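Local coordinates for protein 3-oxo-glucose-6-phosphate:glutamate aminotransferase (PDB 4K2M) that uses pyridoxal phosphate and glutamate to transaminate 3-dehydro-glucose 6-phosphate, yielding kanosamine 6-phosphate on the route to the antibiotic kanosamine, at residues T328-A331 and E332-N335; A363-M366 and T367-E371. One frame throughout, in Å; residues are numbered along the deposited sequence.

Contact 1. Residues T328-A331 and E332-N335; sequences TQLA and ELQN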
loop_
_atom_site.group_PDB
_atom_site.type_symbol
_atom_site.label_atom_id
_atom_site.label_comp_id
_atom_site.label_asym_id
_atom_site.label_seq_id
_atom_site.Cartn_x
_atom_site.Cartn_y
_atom_site.Cartn_z
ATOM N N THR A 328 -11.812 -1.825 37.478
ATOM C CA THR A 328 -12.401 -1.496 38.766
ATOM C C THR A 328 -13.824 -2.057 38.904
ATOM O O THR A 328 -14.147 -2.699 39.908
ATOM C CB THR A 328 -12.376 0.030 38.993
ATOM O OG1 THR A 328 -11.007 0.464 39.012
ATOM C CG2 THR A 328 -13.044 0.407 40.325
ATOM N N GLN A 329 -14.676 -1.830 37.911
ATOM C CA GLN A 329 -16.092 -2.151 38.084
ATOM C C GLN A 329 -16.390 -3.648 37.935
ATOM O O GLN A 329 -17.409 -4.127 38.446
ATOM C CB GLN A 329 -16.994 -1.270 37.199
ATOM C CG GLN A 329 -16.937 0.224 37.626
ATOM C CD GLN A 329 -18.054 1.090 37.063
ATOM O OE1 GLN A 329 -19.118 0.596 36.674
ATOM N NE2 GLN A 329 -17.816 2.402 37.030
ATOM N N LEU A 330 -15.502 -4.387 37.261
ATOM C CA LEU A 330 -15.667 -5.834 37.135
ATOM C C LEU A 330 -14.923 -6.591 38.222
ATOM O O LEU A 330 -14.924 -7.817 38.229
ATOM C CB LEU A 330 -15.193 -6.340 35.759
ATOM C CG LEU A 330 -15.981 -5.799 34.565
ATOM C CD1 LEU A 330 -15.334 -6.302 33.291
ATOM C CD2 LEU A 330 -17.450 -6.222 34.626
ATOM N N ALA A 331 -14.296 -5.857 39.136
ATOM C CA ALA A 331 -13.421 -6.439 40.163
ATOM C C ALA A 331 -13.994 -7.663 40.878
ATOM O O ALA A 331 -13.288 -8.651 41.100
ATOM C CB ALA A 331 -13.047 -5.378 41.188
ATOM N N GLU A 332 -15.263 -7.582 41.262
ATOM C CA GLU A 332 -15.883 -8.650 42.043
ATOM C C GLU A 332 -15.839 -9.977 41.301
ATOM O O GLU A 332 -15.631 -11.034 41.915
ATOM C CB GLU A 332 -17.332 -8.295 42.381
ATOM C CG GLU A 332 -17.988 -9.261 43.368
ATOM C CD GLU A 332 -19.510 -9.157 43.377
ATOM O OE1 GLU A 332 -20.048 -8.033 43.249
ATOM O OE2 GLU A 332 -20.170 -10.209 43.504
ATOM N N LEU A 333 -16.023 -9.932 39.980
ATOM C CA LEU A 333 -16.033 -11.166 39.194
ATOM C C LEU A 333 -14.669 -11.846 39.227
ATOM O O LEU A 333 -14.569 -13.074 39.157
ATOM C CB LEU A 333 -16.464 -10.901 37.748
ATOM C CG LEU A 333 -17.894 -10.395 37.545
ATOM C CD1 LEU A 333 -18.163 -10.060 36.082
ATOM C CD2 LEU A 333 -18.898 -11.435 38.030
ATOM N N GLN A 334 -13.609 -11.053 39.352
ATOM C CA GLN A 334 -12.275 -11.624 39.470
ATOM C C GLN A 334 -11.984 -12.046 40.908
ATOM O O GLN A 334 -11.362 -13.075 41.136
ATOM C CB GLN A 334 -11.201 -10.644 38.992
ATOM C CG GLN A 334 -9.780 -11.130 39.279
ATOM C CD GLN A 334 -8.720 -10.252 38.639
ATOM O OE1 GLN A 334 -8.057 -10.662 37.688
ATOM N NE2 GLN A 334 -8.553 -9.045 39.162
ATOM N N ASN A 335 -12.419 -11.245 41.875
ATOM C CA ASN A 335 -12.223 -11.590 43.283
ATOM C C ASN A 335 -12.839 -12.939 43.651
ATOM O O ASN A 335 -12.327 -13.651 44.517
ATOM C CB ASN A 335 -12.795 -10.493 44.193
ATOM C CG ASN A 335 -12.077 -9.172 44.038
ATOM O OD1 ASN A 335 -10.931 -9.124 43.586
ATOM N ND2 ASN A 335 -12.751 -8.085 44.412
HETATM O O HOH W 1 -17.001 -5.213 41.056
#

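Contact 2. Residues A363-M366 and T367-E371; sequences ADIM and TKLNE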
loop_
_atom_site.group_PDB
_atom_site.type_symbol
_atom_site.label_atom_id
_atom_site.label_comp_id
_atom_site.label_asym_id
_atom_site.label_seq_id
_atom_site.Cartn_x
_atom_site.Cartn_y
_atom_site.Cartn_z
ATOM N N ALA A 363 -18.088 -19.755 24.759
ATOM C CA ALA A 363 -19.036 -19.694 23.652
ATOM C C ALA A 363 -20.428 -19.304 24.144
ATOM O O ALA A 363 -21.107 -18.484 23.511
ATOM C CB ALA A 363 -19.085 -21.023 22.906
ATOM N N ASP A 364 -20.849 -19.873 25.275
ATOM C CA ASP A 364 -22.163 -19.541 25.829
ATOM C C ASP A 364 -22.216 -18.115 26.373
ATOM O O ASP A 364 -23.236 -17.435 26.249
ATOM C CB ASP A 364 -22.563 -20.509 26.937
ATOM C CG ASP A 364 -24.067 -20.522 27.177
ATOM O OD1 ASP A 364 -24.837 -20.607 26.191
ATOM O OD2 ASP A 364 -24.484 -20.437 28.346
ATOM N N ILE A 365 -21.130 -17.668 26.998
ATOM C CA ILE A 365 -21.056 -16.281 27.483
ATOM C C ILE A 365 -21.220 -15.309 26.328
ATOM O O ILE A 365 -21.987 -14.346 26.427
ATOM C CB ILE A 365 -19.729 -16.001 28.211
ATOM C CG1 ILE A 365 -19.696 -16.709 29.565
ATOM C CG2 ILE A 365 -19.521 -14.503 28.421
ATOM C CD1 ILE A 365 -18.283 -16.954 30.095
ATOM N N MET A 366 -20.517 -15.566 25.226
ATOM C CA MET A 366 -20.594 -14.690 24.064
ATOM C C MET A 366 -21.977 -14.674 23.448
ATOM O O MET A 366 -22.489 -13.613 23.066
ATOM C CB MET A 366 -19.555 -15.100 23.014
ATOM C CG MET A 366 -18.140 -14.970 23.509
ATOM S SD MET A 366 -16.956 -15.446 22.230
ATOM C CE MET A 366 -17.103 -14.093 21.057
ATOM N N THR A 367 -22.585 -15.852 23.357
ATOM C CA THR A 367 -23.919 -15.974 22.792
ATOM C C THR A 367 -24.965 -15.261 23.645
ATOM O O THR A 367 -25.816 -14.541 23.110
ATOM C CB THR A 367 -24.319 -17.460 22.620
ATOM O OG1 THR A 367 -23.436 -18.070 21.673
ATOM C CG2 THR A 367 -25.749 -17.574 22.099
ATOM N N LYS A 368 -24.904 -15.459 24.955
ATOM C CA LYS A 368 -25.881 -14.859 25.851
ATOM C C LYS A 368 -25.731 -13.344 25.908
ATOM O O LYS A 368 -26.731 -12.622 25.926
ATOM C CB LYS A 368 -25.772 -15.439 27.255
ATOM C CG LYS A 368 -26.365 -16.845 27.385
ATOM C CD LYS A 368 -26.131 -17.413 28.777
ATOM C CE LYS A 368 -27.023 -18.619 29.030
ATOM N NZ LYS A 368 -26.899 -19.622 27.937
ATOM N N LEU A 369 -24.489 -12.860 25.935
ATOM C CA LEU A 369 -24.271 -11.407 25.900
ATOM C C LEU A 369 -24.927 -10.793 24.675
ATOM O O LEU A 369 -25.591 -9.765 24.757
ATOM C CB LEU A 369 -22.772 -11.071 25.941
ATOM C CG LEU A 369 -22.099 -11.093 27.309
ATOM C CD1 LEU A 369 -20.581 -10.932 27.146
ATOM C CD2 LEU A 369 -22.639 -9.982 28.224
ATOM N N ASN A 370 -24.768 -11.445 23.533
ATOM C CA ASN A 370 -25.311 -10.939 22.289
ATOM C C ASN A 370 -26.830 -11.094 22.227
ATOM O O ASN A 370 -27.550 -10.138 21.930
ATOM C CB ASN A 370 -24.669 -11.690 21.122
ATOM C CG ASN A 370 -25.269 -11.308 19.784
ATOM O OD1 ASN A 370 -25.682 -10.164 19.580
ATOM N ND2 ASN A 370 -25.336 -12.270 18.867
ATOM N N GLU A 371 -27.317 -12.304 22.494
ATOM C CA GLU A 371 -28.750 -12.584 22.385
ATOM C C GLU A 371 -29.584 -11.866 23.443
ATOM O O GLU A 371 -30.638 -11.299 23.130
ATOM C CB GLU A 371 -29.002 -14.089 22.474
ATOM C CG GLU A 371 -28.542 -14.865 21.263
ATOM C CD GLU A 371 -28.894 -16.344 21.363
ATOM O OE1 GLU A 371 -29.304 -16.784 22.463
ATOM O OE2 GLU A 371 -28.762 -17.061 20.346
#

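Contact 1. Residues T328-A331 and E332-N335
Leu330 and Leu333 meet where helix 312-329 gives way to the short helix 331-335, a break between two consecutive helices in this aminotransferase of the DegT/DnrJ/EryC1 family. The inner, buried side of the turn is apolar, with the two leucines only lightly touching each other. Leu330 CD2 approaches Leu333 CD1 to 4.2 Å, the two branched ends crossing at a slant. Each leucine has its CG anti to its own carbonyl carbon (chi1 -63° in Leu330, -64° in Leu333), and both settle on Phe434 of helix 423-441; Leu341 packs against the first, Ile437, Tyr338 and Ile339 against the second. Behind them the backbone N of Leu333 bonds Leu330 O at 3.0 Å.

The other side is looser and more polar. Here a water bridges the break between the helices, donating to Gln329 O at 2.9 Å and accepting from Glu332 N, also at 2.9 Å, so that it joins two main-chain groups three residues apart. The carboxylate of Glu332 leads away from the turn, and its OE2 forms salt bridges with Lys336 and Lys438. Gln334 OE1 accepts a hydrogen bond from the backbone N of Leu341, in the loop that follows.

The tight grip lies in the backbone between these two sides: Ala331 O takes a nearly straight bond from Asn335 N at 2.8 Å (164° at the hydrogen) and a weak one from Gln334 N at 3.0 Å.

Contact 2. Residues A363-M366 and T367-E371
Asp364 and Lys368 form an i to i+4 salt bridge across one turn of helix 362-373. The lysine chain angles across the carboxylate and then bends at its last torsion (chi4 52°), which brings NZ to 2.6 Å from Asp364 OD2. It arrives on the syn side of that oxygen, 20° out of the carboxylate plane. The second bond, from NZ to Asp364 OD1 at 2.9 Å, is weak, so the ammonium straddles the carboxylate unevenly. Asp364 makes this possible by setting its CG anti to the backbone N (chi1 -159°), which brings the acid round to the lysine even though its CB points away from the following turn. Glu440 brings its carboxylate close to Asp364 OD2; the lysine charge would be expected to ease that crowding.

Ile365 and Leu369, again four apart, are arranged differently: the two run alongside each other in the same direction, with Ile365 CG2 against Leu369 CD1 at 3.9 Å. This is the buried stripe of the helix.

Thr367 folds its hydroxyl back along the helix. The hydroxyl OG1 donates to Ala363 O at 3.0 Å, while Thr367 N donates to the same oxygen at 3.0 Å. The hydroxyl comes to one face of the carbonyl plane and the N-H to the other, so one acceptor serves both the helix bond and the side chain.

In the fold, the Lys368 side chain touches Val436, Gln439 and Glu440 of helix 423-441. Ile365 and Met366 press on Leu413 of strand 412-415, and Met366 with Leu369 reaches Thr377 in the loop after the helix.

Overall arrangement
Contact 1 precedes contact 2 in the sequence, and the two sit in the same half of the subunit. Their centres are 19 Å apart and their nearest atoms about 9 Å, so they do not touch. Helix 423-441 links them: contact 1 packs on Phe434 and Ile437, contact 2 on Val436, Gln439 and Glu440, and between these Lys438 pairs with Glu332. Neither contact touches the partner subunit of the homodimer. Contact 1 is remote from the cofactor and substrate sites, whereas the Met366 side chain in contact 2 is about 12 Å from that of Tyr381, a substrate-binding residue, too far for direct contact.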